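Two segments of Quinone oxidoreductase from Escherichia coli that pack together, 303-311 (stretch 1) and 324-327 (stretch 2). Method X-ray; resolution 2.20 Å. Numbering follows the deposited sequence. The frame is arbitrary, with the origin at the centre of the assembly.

Stretch 1, residues 303-311: PLKDAQRAH
Stretch 2, residues 324-327: LLIP

A single backbone carbonyl, that of I326, takes both the one hydrogen bond that crosses the contact and a CA-H...O contact from P303. L304 N donates to I326 O at 2.8 Å, with an angle of 144° at the hydrogen, while P303 CA lies 3.5 Å from the same I326 O, with an angle of 131°. The carbonyl therefore faces the peptide link between P303 and L304, and P303 C approaches I326 O to 3.5 Å as well.

This arrangement forms a minimal parallel bridge. P303 pairs with I326, their CA atoms 4.9 Å apart, and the next step back along stretch 2 brings L304 CA to 4.9 Å from L325 CA. Stretch 2 is extended from L324 to I326 (phi/psi -144/155, -114/131 and -110/118) and ends the chain at P327, whose carboxylate is the C-terminus. In stretch 1 only P303 has strand-like angles, -62/148. The chain then turns at once: L304 (-49/-44) and K305 (-64/-14) form a short 3-10 segment, D306 adopts -100/28, and a helix runs from A307 through H311 and beyond. The turn is closed by D306 N donating to P303 O at 2.9 Å, followed by a weak bond from A307 N to L304 O at 3.1 Å. Within the helical part, A310 N reaches D306 O at 3.2 Å and H311 N reaches A307 O at 3.1 Å.

The turn carries the start of the helix over the side chain of L325, the residue with the most surface covered in this contact. Its CA-to-CB bond points sideways, but the m, t rotamer (-74°, 180°) brings the end of the side chain nearer to stretch 1. L325 CD1 packs 3.9 Å from L304 CD1 and 4.1 Å from A307 CB; L325 CD2 lies 4.1 Å from A310 CB, 4.0 Å from A307 CA and 3.8 Å from P303 O. The alanines are one helical turn apart, and the small methyl of each meets the leucine directly. L304 takes the t, p rotamer (169°, 53°). Its CB, whose position does not depend on the rotamer, lies 4.1 Å from P327 CA, so the leucine also touches the backbone of the C-terminal residue.

The side chains at the bridge itself diverge. P303 points away from stretch 2, and I326, with both chi angles in m (-47°, -60°), starts sideways and leads away at its end, so the pairing there rests on backbone atoms. Both proline rings have a C-gamma exo pucker.

K305 points away from stretch 2 and engages its neighbour instead: with chi angles p, p, t, t, its NZ forms a salt bridge to D306 OD1 at 2.7 Å and a weak hydrogen bond to D306 OD2 at 2.9 Å. D306 (chi1 -69°) occupies the N-cap position, yet its side chain makes no capping bond. Together the stretches bury 289 Å², summed over both sides.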

# COMPACT_ATOMS: atom_id res chain seq x y z
N PRO A 303 -18.67 -14.68 -32.65
CA PRO A 303 -20.04 -15.16 -32.35
C PRO A 303 -19.98 -15.68 -30.87
O PRO A 303 -18.93 -16.17 -30.44
CB PRO A 303 -20.19 -16.36 -33.31
CG PRO A 303 -19.16 -16.11 -34.40
CD PRO A 303 -18.01 -15.48 -33.71
N LEU A 304 -21.06 -15.58 -30.10
CA LEU A 304 -21.04 -16.12 -28.72
C LEU A 304 -20.50 -17.55 -28.63
O LEU A 304 -19.69 -17.87 -27.74
CB LEU A 304 -22.45 -16.10 -28.12
CG LEU A 304 -22.68 -16.86 -26.79
CD1 LEU A 304 -21.68 -16.44 -25.75
CD2 LEU A 304 -24.05 -16.55 -26.26
N LYS A 305 -20.92 -18.42 -29.54
CA LYS A 305 -20.47 -19.80 -29.53
C LYS A 305 -18.98 -19.98 -29.78
O LYS A 305 -18.46 -21.06 -29.54
CB LYS A 305 -21.30 -20.65 -30.49
CG LYS A 305 -21.23 -20.22 -31.96
CD LYS A 305 -20.05 -20.88 -32.70
CE LYS A 305 -20.10 -20.61 -34.22
NZ LYS A 305 -18.80 -21.01 -34.90
N ASP A 306 -18.29 -18.95 -30.24
CA ASP A 306 -16.85 -19.06 -30.44
C ASP A 306 -16.05 -18.43 -29.30
O ASP A 306 -14.89 -17.99 -29.48
CB ASP A 306 -16.42 -18.49 -31.80
CG ASP A 306 -16.91 -19.35 -32.98
OD1 ASP A 306 -17.08 -20.59 -32.80
OD2 ASP A 306 -17.14 -18.77 -34.08
N ALA A 307 -16.67 -18.43 -28.11
CA ALA A 307 -16.04 -17.91 -26.90
C ALA A 307 -14.64 -18.52 -26.70
O ALA A 307 -13.70 -17.81 -26.30
CB ALA A 307 -16.93 -18.13 -25.70
N GLN A 308 -14.48 -19.79 -27.04
CA GLN A 308 -13.17 -20.45 -26.94
C GLN A 308 -12.06 -19.76 -27.79
O GLN A 308 -10.92 -19.61 -27.33
CB GLN A 308 -13.25 -21.93 -27.36
CG GLN A 308 -11.85 -22.56 -27.40
CD GLN A 308 -11.83 -24.02 -27.85
OE1 GLN A 308 -10.76 -24.54 -28.20
NE2 GLN A 308 -12.99 -24.69 -27.87
N ARG A 309 -12.37 -19.41 -29.03
CA ARG A 309 -11.38 -18.74 -29.90
C ARG A 309 -11.09 -17.34 -29.35
O ARG A 309 -9.97 -16.89 -29.44
CB ARG A 309 -11.92 -18.60 -31.35
CG ARG A 309 -10.88 -18.14 -32.40
N ALA A 310 -12.10 -16.66 -28.81
CA ALA A 310 -11.89 -15.34 -28.22
C ALA A 310 -10.85 -15.40 -27.10
O ALA A 310 -9.96 -14.51 -27.01
CB ALA A 310 -13.20 -14.77 -27.69
N HIS A 311 -10.93 -16.44 -26.24
CA HIS A 311 -9.99 -16.60 -25.15
C HIS A 311 -8.59 -16.95 -25.66
O HIS A 311 -7.61 -16.38 -25.19
CB HIS A 311 -10.45 -17.67 -24.15
CG HIS A 311 -11.41 -17.16 -23.11
ND1 HIS A 311 -12.41 -16.25 -23.39
CD2 HIS A 311 -11.54 -17.47 -21.80
CE1 HIS A 311 -13.11 -16.02 -22.29
NE2 HIS A 311 -12.60 -16.74 -21.32
N LEU A 324 -15.36 -8.45 -28.36
CA LEU A 324 -16.76 -8.61 -28.04
C LEU A 324 -17.26 -9.97 -28.48
O LEU A 324 -16.66 -10.59 -29.36
CB LEU A 324 -17.61 -7.58 -28.79
CG LEU A 324 -17.57 -6.11 -28.40
CD1 LEU A 324 -18.32 -5.33 -29.47
CD2 LEU A 324 -18.22 -5.90 -27.03
N LEU A 325 -18.31 -10.42 -27.80
CA LEU A 325 -19.01 -11.64 -28.17
C LEU A 325 -20.39 -11.15 -28.61
O LEU A 325 -21.04 -10.33 -27.93
CB LEU A 325 -19.16 -12.62 -26.99
CG LEU A 325 -17.94 -13.40 -26.50
CD1 LEU A 325 -18.39 -14.31 -25.30
CD2 LEU A 325 -17.30 -14.23 -27.63
N ILE A 326 -20.82 -11.62 -29.77
CA ILE A 326 -22.12 -11.23 -30.30
C ILE A 326 -23.06 -12.43 -30.25
O ILE A 326 -22.73 -13.48 -30.80
CB ILE A 326 -22.02 -10.72 -31.78
CG1 ILE A 326 -20.85 -9.73 -31.92
CG2 ILE A 326 -23.32 -10.06 -32.21
CD1 ILE A 326 -20.99 -8.50 -31.04
N PRO A 327 -24.15 -12.31 -29.48
CA PRO A 327 -25.20 -13.31 -29.26
C PRO A 327 -25.94 -13.58 -30.56
O PRO A 327 -26.39 -14.73 -30.76
CB PRO A 327 -26.15 -12.61 -28.29
CG PRO A 327 -25.30 -11.65 -27.59
CD PRO A 327 -24.42 -11.11 -28.67
OXT PRO A 327 -26.10 -12.62 -31.37